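PDB 6TFX: ABC transporter substrate-binding protein from Rhizobium radiobacter, which binds the opine mannopinic acid as the solute-binding protein of an ABC transporter and probably delivers it for import into the bacterium. Local coordinates for residues A[5-10]-A[218-223]; A[179-184]-A[199-204]; A[294-299]-A[390-395]; A[299-304]-A[439-444]; A[334-339]-A[360-365]. One frame throughout, in Å; residues are numbered along the deposited sequence. Where two conformers were deposited one is given.

Interactions 1 and 2 are neighbours in one mixed sheet, their centres about 9 Å apart. Strand 5-10 pairs with 221-223 in interaction 1 and with strand 198-203, which interaction 2 joins to 180-185. Interaction 2 is nested inside the loop that interaction 1 closes. Interactions 3 and 4 lie on the opposite side of the chain's centre, about 7 Å apart between centres. They share Asn299, and their segments alternate along the chain. Interaction 5 is nested within the loops closed by both and belongs to a beta-alpha-beta unit, about 28 Å from interaction 1 between centres. Its Leu339 lines the pocket for mannopinic acid, while interaction 4 is packing away from the annotated sites.

Interaction 1 of 5, residues A[5-10]-A[218-223]; sequences ELSMGV and ELDVEQ
Ser7 and Asp220 meet where strand 5-10 begins its parallel pairing with strand 221-223, in the mixed sheet of this periplasmic binding protein fold. Ser7 is gripped at both ends of its backbone. Ser7 N gives a nearly straight bond (169°) to Asp220 OD2 at 2.9 Å, received on the anti lone pair. Ser7 O takes two donors, Asp220 N at 2.8 Å and the longer Val221 N at 3.3 Å. The parallel ladder then runs on through Gly9, whose N binds Val221 O and whose O takes Gln223 N. Leu219 lays both methyls against the backbone here, with CD2 3.7 Å from Gly9 N and CD1 3.8 Å from Gly9 CA. Gly9 has no CB, which leaves that place to the leucine. On the other face Met8 CB packs on Val221 CB at 3.9 Å, and Trp464 of strand 454-467 touches both side chains. A second shell fixes the polar ends. Asp220 OD1 forms a salt bridge with Lys3, so the carboxylate ties two points of the N-terminal chain. Gln223 CG is anti to the backbone N (chi1 -174°). The chain beyond is extended and Gln223 OE1 lies 3.8 Å from Val10 CA, accepting from Ala11 N.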
# COMPACT_ATOMS: atom_id res chain seq x y z
N GLU A 5 8.03 18.51 19.51
CA GLU A 5 6.71 18.30 18.94
C GLU A 5 6.79 18.42 17.41
O GLU A 5 7.26 19.45 16.91
CB GLU A 5 5.69 19.31 19.50
CG GLU A 5 5.57 19.25 21.02
CD GLU A 5 4.41 19.98 21.67
OE1 GLU A 5 3.79 20.85 21.01
OE2 GLU A 5 4.12 19.69 22.85
N LEU A 6 6.37 17.35 16.70
CA LEU A 6 6.38 17.31 15.24
C LEU A 6 4.96 17.45 14.70
O LEU A 6 4.07 16.72 15.11
CB LEU A 6 6.99 15.99 14.73
CG LEU A 6 7.29 15.90 13.22
CD1 LEU A 6 8.43 14.94 12.96
CD2 LEU A 6 6.08 15.43 12.43
N SER A 7 4.75 18.41 13.76
CA SER A 7 3.45 18.60 13.13
C SER A 7 3.61 18.17 11.66
O SER A 7 4.54 18.60 10.97
CB SER A 7 2.99 20.05 13.20
OG SER A 7 2.72 20.42 14.54
N MET A 8 2.68 17.32 11.19
CA MET A 8 2.72 16.86 9.80
C MET A 8 1.36 16.96 9.13
O MET A 8 0.35 16.66 9.77
CB MET A 8 3.30 15.46 9.67
CG MET A 8 2.65 14.42 10.53
SD MET A 8 3.62 12.87 10.54
CE MET A 8 3.58 12.42 8.86
N GLY A 9 1.35 17.40 7.88
CA GLY A 9 0.13 17.58 7.11
C GLY A 9 0.05 16.52 6.04
O GLY A 9 1.01 16.35 5.29
N VAL A 10 -1.08 15.80 5.98
CA VAL A 10 -1.24 14.68 5.05
C VAL A 10 -2.45 14.83 4.16
O VAL A 10 -3.38 15.57 4.49
CB VAL A 10 -1.25 13.31 5.79
CG1 VAL A 10 -0.04 13.19 6.74
CG2 VAL A 10 -2.56 13.09 6.54
N GLU A 218 3.57 26.21 10.12
CA GLU A 218 2.65 25.42 10.96
C GLU A 218 3.02 23.93 10.91
O GLU A 218 2.68 23.18 11.83
CB GLU A 218 1.19 25.55 10.48
CG GLU A 218 0.55 26.91 10.70
CD GLU A 218 -0.79 27.07 10.00
OE1 GLU A 218 -1.57 26.09 9.94
OE2 GLU A 218 -1.06 28.19 9.51
N LEU A 219 3.65 23.49 9.81
CA LEU A 219 4.00 22.08 9.61
C LEU A 219 5.49 21.90 9.47
O LEU A 219 6.16 22.67 8.77
CB LEU A 219 3.33 21.49 8.34
CG LEU A 219 1.81 21.59 8.20
CD1 LEU A 219 1.35 21.15 6.80
CD2 LEU A 219 1.10 20.78 9.27
N ASP A 220 6.01 20.84 10.07
CA ASP A 220 7.41 20.48 9.90
C ASP A 220 7.56 19.55 8.69
O ASP A 220 8.64 19.44 8.10
CB ASP A 220 7.92 19.78 11.15
CG ASP A 220 7.75 20.65 12.38
OD1 ASP A 220 8.39 21.73 12.43
OD2 ASP A 220 6.96 20.26 13.29
N VAL A 221 6.48 18.84 8.35
CA VAL A 221 6.44 17.88 7.24
C VAL A 221 5.13 18.04 6.52
O VAL A 221 4.09 18.16 7.16
CB VAL A 221 6.56 16.41 7.76
CG1 VAL A 221 6.40 15.38 6.64
CG2 VAL A 221 7.86 16.19 8.51
N GLU A 222 5.16 17.95 5.18
CA GLU A 222 3.91 17.94 4.43
C GLU A 222 3.98 16.96 3.28
O GLU A 222 5.03 16.83 2.63
CB GLU A 222 3.49 19.33 3.94
CG GLU A 222 4.30 19.85 2.76
CD GLU A 222 3.60 20.80 1.81
OE1 GLU A 222 4.31 21.56 1.12
OE2 GLU A 222 2.35 20.79 1.74
N GLN A 223 2.89 16.25 3.06
CA GLN A 223 2.80 15.36 1.91
C GLN A 223 2.73 16.23 0.66
O GLN A 223 2.06 17.28 0.64
CB GLN A 223 1.55 14.48 2.01
CG GLN A 223 1.47 13.42 0.90
CD GLN A 223 0.40 12.40 1.16
OE1 GLN A 223 -0.31 12.44 2.18
NE2 GLN A 223 0.28 11.44 0.23

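Interaction 2 of 5, residues A[179-184]-A[199-204]; sequences QSVTLT and ISYRFL
The Phe203 ring lies obliquely against the first residues of segment 179-184. Phe203 CD2 is 3.5 Å from Ser180 N, and Phe203 CZ is 3.7 Å from Val181 CG2. Phe203 CE1 sits at the edge of the Tyr201 ring, in its plane. Leu204 CD1 lies over the centre of one Arg202 guanidinium face, 3.9 Å above the plane, and Arg202 NH1 forms a salt bridge with Glu218. Tyr201 CG is anti to the backbone N (chi1 -173°), and its ring leads away to a hydroxyl bonded to Ser27. Tyr201 CB stays 4.0 Å from Leu183 CD1. The two side chains lie side by side on the face of Val181 and Ile199, toward helix 26-35. The opposite face, with Ser180, Thr182 and Ser200, is polar. One water joins their three hydroxyls, 2.8 Å from Thr182 OG1, and Ser180 OG also bonds Gln176 NE2. Five backbone bonds hold the pair, among them Val181 N to Tyr201 O at 2.8 Å. At Gln179 O the donor Phe203 N stands 44° above the carbonyl plane. Gln179 and Ser180 both face Gln176, a classic beta bulge at the turn of the antiparallel hairpin 170-176/180-185, whose second strand pairs with 198-203.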
# COMPACT_ATOMS: atom_id res chain seq x y z
N GLN A 179 -9.90 16.35 11.67
CA GLN A 179 -8.95 17.44 11.90
C GLN A 179 -7.53 16.93 12.13
O GLN A 179 -6.59 17.38 11.45
CB GLN A 179 -9.37 18.33 13.09
CG GLN A 179 -10.72 19.01 12.90
CD GLN A 179 -10.98 20.08 13.93
OE1 GLN A 179 -10.40 21.17 13.88
NE2 GLN A 179 -11.85 19.81 14.90
N SER A 180 -7.36 16.00 13.09
CA SER A 180 -6.05 15.48 13.43
C SER A 180 -6.04 14.26 14.34
O SER A 180 -7.04 13.95 14.98
CB SER A 180 -5.20 16.56 14.11
OG SER A 180 -5.73 17.00 15.35
N VAL A 181 -4.88 13.60 14.41
CA VAL A 181 -4.60 12.55 15.37
C VAL A 181 -3.45 13.09 16.21
O VAL A 181 -2.46 13.59 15.66
CB VAL A 181 -4.21 11.20 14.73
CG1 VAL A 181 -3.96 10.15 15.80
CG2 VAL A 181 -5.29 10.73 13.77
N THR A 182 -3.58 12.98 17.55
CA THR A 182 -2.51 13.38 18.44
C THR A 182 -1.86 12.12 18.92
O THR A 182 -2.52 11.29 19.57
CB THR A 182 -3.02 14.22 19.64
OG1 THR A 182 -3.72 15.36 19.14
CG2 THR A 182 -1.87 14.70 20.56
N LEU A 183 -0.58 11.96 18.60
CA LEU A 183 0.19 10.82 19.09
C LEU A 183 1.22 11.31 20.11
O LEU A 183 1.72 12.44 19.99
CB LEU A 183 0.91 10.08 17.96
CG LEU A 183 0.00 9.50 16.85
CD1 LEU A 183 -0.13 10.48 15.70
CD2 LEU A 183 0.54 8.17 16.36
N THR A 184 1.49 10.50 21.13
CA THR A 184 2.49 10.87 22.12
C THR A 184 3.53 9.76 22.19
O THR A 184 3.25 8.61 21.85
CB THR A 184 1.85 11.13 23.49
OG1 THR A 184 1.17 9.95 23.90
CG2 THR A 184 0.89 12.30 23.46
N ILE A 199 3.36 13.98 18.20
CA ILE A 199 3.14 14.12 16.77
C ILE A 199 1.71 14.64 16.61
O ILE A 199 0.78 14.04 17.14
CB ILE A 199 3.32 12.81 15.96
CG1 ILE A 199 4.73 12.20 16.16
CG2 ILE A 199 3.01 13.03 14.46
CD1 ILE A 199 4.81 10.73 15.69
N SER A 200 1.56 15.76 15.89
CA SER A 200 0.24 16.30 15.55
C SER A 200 0.09 15.95 14.07
O SER A 200 0.78 16.51 13.21
CB SER A 200 0.18 17.81 15.79
OG SER A 200 -1.09 18.30 15.38
N TYR A 201 -0.74 14.94 13.78
CA TYR A 201 -0.93 14.39 12.44
C TYR A 201 -2.20 15.02 11.90
O TYR A 201 -3.30 14.66 12.29
CB TYR A 201 -1.05 12.87 12.59
CG TYR A 201 -1.09 12.10 11.29
CD1 TYR A 201 -2.30 11.80 10.68
CD2 TYR A 201 0.07 11.58 10.73
CE1 TYR A 201 -2.36 11.02 9.52
CE2 TYR A 201 0.03 10.77 9.59
CZ TYR A 201 -1.18 10.52 8.97
OH TYR A 201 -1.25 9.74 7.85
N ARG A 202 -2.01 16.03 11.04
CA ARG A 202 -3.09 16.86 10.51
C ARG A 202 -3.66 16.42 9.18
O ARG A 202 -2.91 16.23 8.22
CB ARG A 202 -2.62 18.32 10.41
CG ARG A 202 -2.35 18.97 11.77
CD ARG A 202 -2.06 20.46 11.65
NE ARG A 202 -3.19 21.21 11.09
CZ ARG A 202 -3.09 22.42 10.55
NH1 ARG A 202 -1.92 23.05 10.51
NH2 ARG A 202 -4.16 23.03 10.06
N PHE A 203 -5.01 16.35 9.11
CA PHE A 203 -5.74 15.99 7.89
C PHE A 203 -5.93 17.24 7.05
O PHE A 203 -6.68 18.14 7.44
CB PHE A 203 -7.07 15.33 8.24
CG PHE A 203 -6.86 14.02 8.97
CD1 PHE A 203 -6.21 12.96 8.36
CD2 PHE A 203 -7.33 13.85 10.27
CE1 PHE A 203 -6.00 11.76 9.04
CE2 PHE A 203 -7.14 12.65 10.95
CZ PHE A 203 -6.46 11.62 10.33
N LEU A 204 -5.13 17.37 5.99
CA LEU A 204 -5.17 18.55 5.13
C LEU A 204 -5.23 18.09 3.70
O LEU A 204 -4.25 18.22 2.95
CB LEU A 204 -3.95 19.47 5.38
CG LEU A 204 -3.94 20.20 6.73
CD1 LEU A 204 -2.55 20.68 7.08
CD2 LEU A 204 -4.91 21.41 6.72
O HOH W 1 -6.34 19.61 9.98
O HOH W 2 -3.06 17.15 17.14

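Interaction 3 of 5, residues A[294-299]-A[390-395]; sequences SVIPSN and PIADYY
Ile296 holds CG1 between its backbone N and carbonyl carbon (chi1 75°), and CD1 lies anti to CA. The branch ends on Ala392, with Ile296 CD1 3.5 Å from Ala392 CB. The other branch, Ile296 CG2, rests 3.9 Å from Tyr395 CB, and the two side chains slide past each other in opposite directions. Tyr395 has an unusual chi1 of -140°, which carries CG toward Pro297. Pro297 CD sits over the centre of one face of the Tyr395 ring, 3.5 Å from the centroid and 13° off the normal, a CH-pi contact. Pro297 CG is next to it, 3.7 Å from Tyr395 CE1. Val295 O approaches the ring obliquely, 3.6 Å from Tyr395 CE2, and itself accepts from the Tyr400 hydroxyl. Beyond this, Asn299 and Pro390 lie side by side, pointing the same way, and Asn299 O is 3.4 Å from Pro390 CB. Tyr395 is held in place from outside as well: its OH bonds Ala386 O, and its ring stacks with Phe399. The two segments themselves meet by apolar and CH-pi contacts, while backbone bonds to Pro390 and Ala392 come from Leu301, just beyond. The loop 294-299 is therefore fitted to segment 390-395 by shape.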
# COMPACT_ATOMS: atom_id res chain seq x y z
N SER A 294 4.11 -3.07 -17.82
CA SER A 294 3.42 -4.28 -17.36
C SER A 294 2.38 -3.91 -16.33
O SER A 294 2.15 -2.71 -16.07
CB SER A 294 4.40 -5.34 -16.83
OG SER A 294 3.71 -6.58 -16.69
N VAL A 295 1.74 -4.93 -15.74
CA VAL A 295 0.63 -4.74 -14.83
C VAL A 295 0.99 -4.94 -13.36
O VAL A 295 0.09 -5.02 -12.51
CB VAL A 295 -0.56 -5.64 -15.26
CG1 VAL A 295 -1.15 -5.16 -16.59
CG2 VAL A 295 -0.14 -7.11 -15.33
N ILE A 296 2.28 -4.98 -13.05
CA ILE A 296 2.81 -5.02 -11.70
C ILE A 296 3.94 -3.98 -11.62
O ILE A 296 4.53 -3.64 -12.65
CB ILE A 296 3.27 -6.43 -11.25
CG1 ILE A 296 4.62 -6.84 -11.91
CG2 ILE A 296 2.16 -7.48 -11.48
CD1 ILE A 296 5.10 -8.20 -11.41
N PRO A 297 4.25 -3.46 -10.42
CA PRO A 297 5.31 -2.42 -10.33
C PRO A 297 6.67 -2.92 -10.82
O PRO A 297 6.98 -4.11 -10.71
CB PRO A 297 5.34 -2.07 -8.84
CG PRO A 297 3.92 -2.39 -8.35
CD PRO A 297 3.61 -3.69 -9.10
N SER A 298 7.48 -2.01 -11.37
CA SER A 298 8.76 -2.41 -11.99
C SER A 298 9.72 -3.06 -11.01
O SER A 298 10.55 -3.89 -11.40
CB SER A 298 9.43 -1.23 -12.70
OG SER A 298 9.80 -0.26 -11.74
N ASN A 299 9.60 -2.68 -9.72
CA ASN A 299 10.45 -3.22 -8.67
C ASN A 299 9.71 -4.45 -8.13
O ASN A 299 9.01 -4.38 -7.10
CB ASN A 299 10.65 -2.13 -7.59
CG ASN A 299 10.89 -2.58 -6.17
OD1 ASN A 299 10.09 -2.29 -5.26
ND2 ASN A 299 11.98 -3.31 -5.96
N PRO A 390 8.00 -6.79 -2.96
CA PRO A 390 8.56 -6.86 -4.32
C PRO A 390 8.85 -8.25 -4.89
O PRO A 390 9.96 -8.51 -5.41
CB PRO A 390 9.85 -6.03 -4.21
CG PRO A 390 10.28 -6.21 -2.77
CD PRO A 390 8.96 -6.20 -2.00
N ILE A 391 7.83 -9.11 -4.85
CA ILE A 391 7.85 -10.43 -5.48
C ILE A 391 6.54 -10.47 -6.25
O ILE A 391 5.50 -10.16 -5.67
CB ILE A 391 7.98 -11.57 -4.46
CG1 ILE A 391 9.36 -11.51 -3.74
CG2 ILE A 391 7.78 -12.91 -5.16
CD1 ILE A 391 9.50 -12.50 -2.61
N ALA A 392 6.59 -10.80 -7.56
CA ALA A 392 5.38 -10.75 -8.41
C ALA A 392 4.17 -11.46 -7.84
O ALA A 392 3.03 -11.03 -8.11
CB ALA A 392 5.69 -11.27 -9.81
N ASP A 393 4.38 -12.55 -7.08
CA ASP A 393 3.26 -13.31 -6.51
C ASP A 393 2.28 -12.42 -5.74
O ASP A 393 1.06 -12.67 -5.80
CB ASP A 393 3.76 -14.41 -5.54
CG ASP A 393 2.58 -15.14 -4.91
OD1 ASP A 393 1.73 -15.67 -5.66
OD2 ASP A 393 2.50 -15.17 -3.65
N TYR A 394 2.78 -11.40 -5.03
CA TYR A 394 1.87 -10.58 -4.22
C TYR A 394 0.95 -9.74 -5.09
O TYR A 394 -0.27 -9.85 -4.98
CB TYR A 394 2.66 -9.72 -3.21
CG TYR A 394 3.28 -10.62 -2.16
CD1 TYR A 394 2.51 -11.11 -1.10
CD2 TYR A 394 4.58 -11.10 -2.30
CE1 TYR A 394 3.04 -12.00 -0.17
CE2 TYR A 394 5.12 -12.00 -1.37
CZ TYR A 394 4.33 -12.47 -0.32
OH TYR A 394 4.80 -13.36 0.60
N TYR A 395 1.52 -8.91 -5.97
CA TYR A 395 0.64 -8.07 -6.81
C TYR A 395 -0.24 -8.95 -7.68
O TYR A 395 -1.43 -8.70 -7.82
CB TYR A 395 1.48 -7.15 -7.69
CG TYR A 395 0.88 -5.76 -7.82
CD1 TYR A 395 1.15 -4.78 -6.88
CD2 TYR A 395 0.08 -5.43 -8.91
CE1 TYR A 395 0.64 -3.48 -7.01
CE2 TYR A 395 -0.44 -4.13 -9.05
CZ TYR A 395 -0.15 -3.16 -8.10
OH TYR A 395 -0.68 -1.88 -8.22

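Interaction 4 of 5, residues A[299-304]-A[439-444]; sequences NNLGFD and ELWKEA
Trp441 and Leu301 cross obliquely at the tip of a tight turn. Leu301 CG lies 3.8 Å from Trp441 CZ3, with Leu301 CD2 3.9 Å from the same atom. The next residue, Gly302, brings CA to 3.7 Å from Trp441 CE3, also obliquely. Gly302 has no CB, which lets its main chain lie against the indole; its positive phi (97°) also suits glycine. Just past the turn, Asp304 and Lys442 cross at about a right angle. The lysine CG is anti to its carbonyl carbon (chi1 -66°), and the chain is extended from there. Its methylenes run past the turn: Lys442 CG lies 3.7 Å from Gly302 O and Lys442 CE lies 3.6 Å from Phe303 O. Asp304 CB packs 3.9 Å from Lys442 CG. The charged ends do not touch. A water links them instead, giving to Asp304 OD1 at 2.7 Å and accepting from Lys442 NZ at 3.2 Å. Asp304 OD2 has its own salt bridge with Lys446, one helical turn on. Gln445 binds the turn from the helix through Gly302 O and Asp304 N. The arrangement is a type II beta turn, Asn300 to Phe303, with glycine at its third position, packed against the side of helix 434-450.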
# COMPACT_ATOMS: atom_id res chain seq x y z
N ASN A 299 9.60 -2.68 -9.72
CA ASN A 299 10.45 -3.22 -8.67
C ASN A 299 9.71 -4.45 -8.13
O ASN A 299 9.01 -4.38 -7.10
CB ASN A 299 10.65 -2.13 -7.59
CG ASN A 299 10.89 -2.58 -6.17
OD1 ASN A 299 10.09 -2.29 -5.26
ND2 ASN A 299 11.98 -3.31 -5.96
N ASN A 300 9.70 -5.50 -8.93
CA ASN A 300 9.20 -6.81 -8.55
C ASN A 300 10.11 -7.86 -9.13
O ASN A 300 10.35 -7.86 -10.34
CB ASN A 300 7.81 -7.08 -9.09
CG ASN A 300 6.74 -6.74 -8.12
OD1 ASN A 300 6.37 -7.54 -7.28
ND2 ASN A 300 6.21 -5.54 -8.23
N LEU A 301 10.46 -8.85 -8.29
CA LEU A 301 11.11 -10.04 -8.83
C LEU A 301 10.02 -10.67 -9.72
O LEU A 301 8.88 -10.82 -9.26
CB LEU A 301 11.46 -11.02 -7.68
CG LEU A 301 11.84 -12.44 -8.10
CD1 LEU A 301 13.13 -12.42 -8.87
CD2 LEU A 301 12.02 -13.35 -6.87
N GLY A 302 10.37 -10.96 -10.98
CA GLY A 302 9.42 -11.51 -11.94
C GLY A 302 8.77 -10.48 -12.87
O GLY A 302 8.01 -10.84 -13.77
N PHE A 303 9.09 -9.19 -12.68
CA PHE A 303 8.57 -8.12 -13.54
C PHE A 303 8.89 -8.42 -15.01
O PHE A 303 10.03 -8.82 -15.32
CB PHE A 303 9.19 -6.78 -13.13
CG PHE A 303 8.76 -5.63 -14.00
CD1 PHE A 303 7.45 -5.16 -13.95
CD2 PHE A 303 9.66 -5.04 -14.88
CE1 PHE A 303 7.04 -4.10 -14.77
CE2 PHE A 303 9.25 -3.97 -15.70
CZ PHE A 303 7.94 -3.52 -15.63
N ASP A 304 7.92 -8.19 -15.91
CA ASP A 304 8.10 -8.42 -17.35
C ASP A 304 8.25 -7.05 -18.04
O ASP A 304 7.25 -6.36 -18.25
CB ASP A 304 6.88 -9.16 -17.93
CG ASP A 304 7.07 -9.62 -19.37
OD1 ASP A 304 8.15 -9.30 -19.98
OD2 ASP A 304 6.17 -10.31 -19.88
N GLU A 439 9.61 -17.04 -15.52
CA GLU A 439 8.89 -17.19 -16.79
C GLU A 439 7.39 -17.36 -16.60
O GLU A 439 6.60 -16.81 -17.39
CB GLU A 439 9.47 -18.29 -17.66
CG GLU A 439 10.84 -17.89 -18.21
CD GLU A 439 10.89 -16.56 -18.97
OE1 GLU A 439 11.73 -15.71 -18.60
OE2 GLU A 439 10.09 -16.38 -19.91
N LEU A 440 6.99 -18.06 -15.54
CA LEU A 440 5.55 -18.22 -15.21
C LEU A 440 4.95 -16.89 -14.77
O LEU A 440 3.85 -16.54 -15.22
CB LEU A 440 5.32 -19.30 -14.14
CG LEU A 440 5.57 -20.72 -14.62
CD1 LEU A 440 5.84 -21.67 -13.46
CD2 LEU A 440 4.42 -21.22 -15.52
N TRP A 441 5.72 -16.11 -13.98
CA TRP A 441 5.22 -14.77 -13.60
C TRP A 441 5.09 -13.89 -14.84
O TRP A 441 4.12 -13.13 -14.95
CB TRP A 441 6.17 -14.12 -12.60
CG TRP A 441 5.94 -14.60 -11.19
CD1 TRP A 441 4.74 -14.95 -10.62
CD2 TRP A 441 6.93 -14.75 -10.16
NE1 TRP A 441 4.94 -15.35 -9.31
CE2 TRP A 441 6.27 -15.19 -8.99
CE3 TRP A 441 8.32 -14.53 -10.10
CZ2 TRP A 441 6.95 -15.45 -7.80
CZ3 TRP A 441 9.00 -14.78 -8.92
CH2 TRP A 441 8.31 -15.23 -7.78
N LYS A 442 6.07 -13.96 -15.77
CA LYS A 442 5.99 -13.15 -17.00
C LYS A 442 4.82 -13.59 -17.88
O LYS A 442 4.09 -12.75 -18.41
CB LYS A 442 7.32 -13.21 -17.78
CG LYS A 442 8.47 -12.55 -17.02
CD LYS A 442 9.67 -12.46 -17.96
CE LYS A 442 10.81 -11.71 -17.35
NZ LYS A 442 12.00 -11.69 -18.27
N GLU A 443 4.60 -14.91 -18.01
CA GLU A 443 3.47 -15.43 -18.79
C GLU A 443 2.14 -14.89 -18.22
O GLU A 443 1.26 -14.48 -19.00
CB GLU A 443 3.49 -16.96 -18.79
CG GLU A 443 2.40 -17.60 -19.63
CD GLU A 443 2.34 -19.12 -19.60
OE1 GLU A 443 3.23 -19.75 -18.98
OE2 GLU A 443 1.39 -19.69 -20.18
N ALA A 444 2.02 -14.83 -16.88
CA ALA A 444 0.80 -14.29 -16.26
C ALA A 444 0.62 -12.81 -16.67
O ALA A 444 -0.47 -12.41 -17.08
CB ALA A 444 0.90 -14.40 -14.74
O HOH W 3 10.61 -10.08 -20.66

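Interaction 5 of 5, residues A[334-339]-A[360-365]; sequences MVASQL and LNLQPV
Met334 meets Leu360 through CB, CG and SD. Met334 CB lies 4.1 Å from both Leu360 CD1 and Asn361 O. Met334 CG, anti to the carbonyl carbon, comes to 3.7 Å from Leu360 CD1. Met334 SD is closer still, 3.3 Å from Leu360 CD1. The chain then bends at chi3 (72°), which turns CE. Ile381 and Leu383 of strand 381-386 also touch Met334. On its own face Met334 is joined by Ala336 and Leu362, with Ala336 CB 4.3 Å from Leu362 CD2; helix 340-353 touches this leucine. The opposite face holds Val335, whose CG1 packs 3.6 Å from Val365 CG2, and Met373 of helix 367-374 touches both valines. Parallel pairing fixes the register. Met334 N binds Asn361 O, and Met334 O takes Gln363 N in a bond that is almost straight (177°). The ladder runs on through Ala336 to Gln338 N and Val365 O. Gln338 CG then lies against Pro364 CB at 3.6 Å. At the strand end Ser337 OG accepts from Leu339 N, an ST turn, and also bonds His367. Leu339 is the N-cap of helix 340-353 and touches the bound mannopinic acid. Strand 330-337, helix 340-353 and strand 358-365 thus form a beta-alpha-beta unit, with a ligand-pocket residue at the first strand-to-helix turn.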
# COMPACT_ATOMS: atom_id res chain seq x y z
N MET A 334 -17.32 6.46 -13.76
CA MET A 334 -16.41 5.79 -12.83
C MET A 334 -16.53 6.48 -11.49
O MET A 334 -16.59 7.70 -11.43
CB MET A 334 -14.98 6.01 -13.28
CG MET A 334 -14.49 5.00 -14.24
SD MET A 334 -12.87 5.59 -14.76
CE MET A 334 -11.91 5.28 -13.31
N VAL A 335 -16.50 5.71 -10.42
CA VAL A 335 -16.46 6.25 -9.07
C VAL A 335 -14.97 6.54 -8.86
O VAL A 335 -14.13 5.64 -9.00
CB VAL A 335 -17.02 5.25 -8.03
CG1 VAL A 335 -17.09 5.92 -6.66
CG2 VAL A 335 -18.41 4.74 -8.44
N ALA A 336 -14.64 7.79 -8.57
CA ALA A 336 -13.25 8.24 -8.50
C ALA A 336 -12.88 8.80 -7.15
O ALA A 336 -13.60 9.63 -6.60
CB ALA A 336 -12.99 9.28 -9.59
N SER A 337 -11.73 8.39 -6.62
CA SER A 337 -11.28 8.93 -5.33
C SER A 337 -10.96 10.44 -5.39
O SER A 337 -10.41 10.93 -6.38
CB SER A 337 -10.02 8.20 -4.88
OG SER A 337 -9.48 8.85 -3.74
N GLN A 338 -11.25 11.13 -4.27
CA GLN A 338 -10.93 12.54 -4.06
C GLN A 338 -9.52 12.72 -3.44
O GLN A 338 -9.14 13.86 -3.14
CB GLN A 338 -12.00 13.28 -3.26
CG GLN A 338 -13.23 13.57 -4.12
CD GLN A 338 -14.29 14.29 -3.34
OE1 GLN A 338 -14.73 13.82 -2.30
NE2 GLN A 338 -14.71 15.45 -3.83
N LEU A 339 -8.74 11.63 -3.29
CA LEU A 339 -7.32 11.77 -2.89
C LEU A 339 -6.73 12.62 -4.03
O LEU A 339 -6.94 12.28 -5.20
CB LEU A 339 -6.63 10.39 -2.84
CG LEU A 339 -5.14 10.40 -2.49
CD1 LEU A 339 -4.92 10.85 -1.05
CD2 LEU A 339 -4.55 9.01 -2.70
N LEU A 360 -15.53 9.96 -20.34
CA LEU A 360 -15.48 9.48 -18.97
C LEU A 360 -16.12 10.51 -18.04
O LEU A 360 -15.82 11.70 -18.13
CB LEU A 360 -13.99 9.24 -18.62
CG LEU A 360 -13.63 8.60 -17.31
CD1 LEU A 360 -14.37 7.27 -17.11
CD2 LEU A 360 -12.12 8.42 -17.24
N ASN A 361 -17.09 10.07 -17.24
CA ASN A 361 -17.74 10.90 -16.24
C ASN A 361 -17.17 10.43 -14.90
O ASN A 361 -17.19 9.23 -14.59
CB ASN A 361 -19.27 10.69 -16.27
CG ASN A 361 -20.01 11.32 -15.11
OD1 ASN A 361 -20.81 10.67 -14.41
ND2 ASN A 361 -19.78 12.60 -14.87
N LEU A 362 -16.61 11.36 -14.12
CA LEU A 362 -15.99 11.02 -12.85
C LEU A 362 -16.92 11.39 -11.71
O LEU A 362 -17.32 12.57 -11.60
CB LEU A 362 -14.65 11.75 -12.71
CG LEU A 362 -13.63 11.46 -13.83
CD1 LEU A 362 -12.41 12.34 -13.68
CD2 LEU A 362 -13.23 10.00 -13.83
N GLN A 363 -17.32 10.39 -10.90
CA GLN A 363 -18.19 10.65 -9.75
C GLN A 363 -17.27 10.67 -8.53
O GLN A 363 -16.79 9.61 -8.12
CB GLN A 363 -19.33 9.61 -9.64
CG GLN A 363 -20.19 9.73 -8.35
CD GLN A 363 -20.92 11.05 -8.17
OE1 GLN A 363 -21.42 11.65 -9.11
NE2 GLN A 363 -21.01 11.54 -6.93
N PRO A 364 -16.93 11.88 -8.01
CA PRO A 364 -15.95 11.98 -6.91
C PRO A 364 -16.47 11.51 -5.57
O PRO A 364 -17.61 11.80 -5.19
CB PRO A 364 -15.59 13.48 -6.87
CG PRO A 364 -16.21 14.09 -8.09
CD PRO A 364 -17.40 13.22 -8.42
N VAL A 365 -15.64 10.73 -4.88
CA VAL A 365 -16.00 10.21 -3.56
C VAL A 365 -14.78 10.33 -2.63
O VAL A 365 -13.64 10.06 -3.07
CB VAL A 365 -16.51 8.73 -3.67
CG1 VAL A 365 -16.74 8.12 -2.30
CG2 VAL A 365 -17.82 8.65 -4.47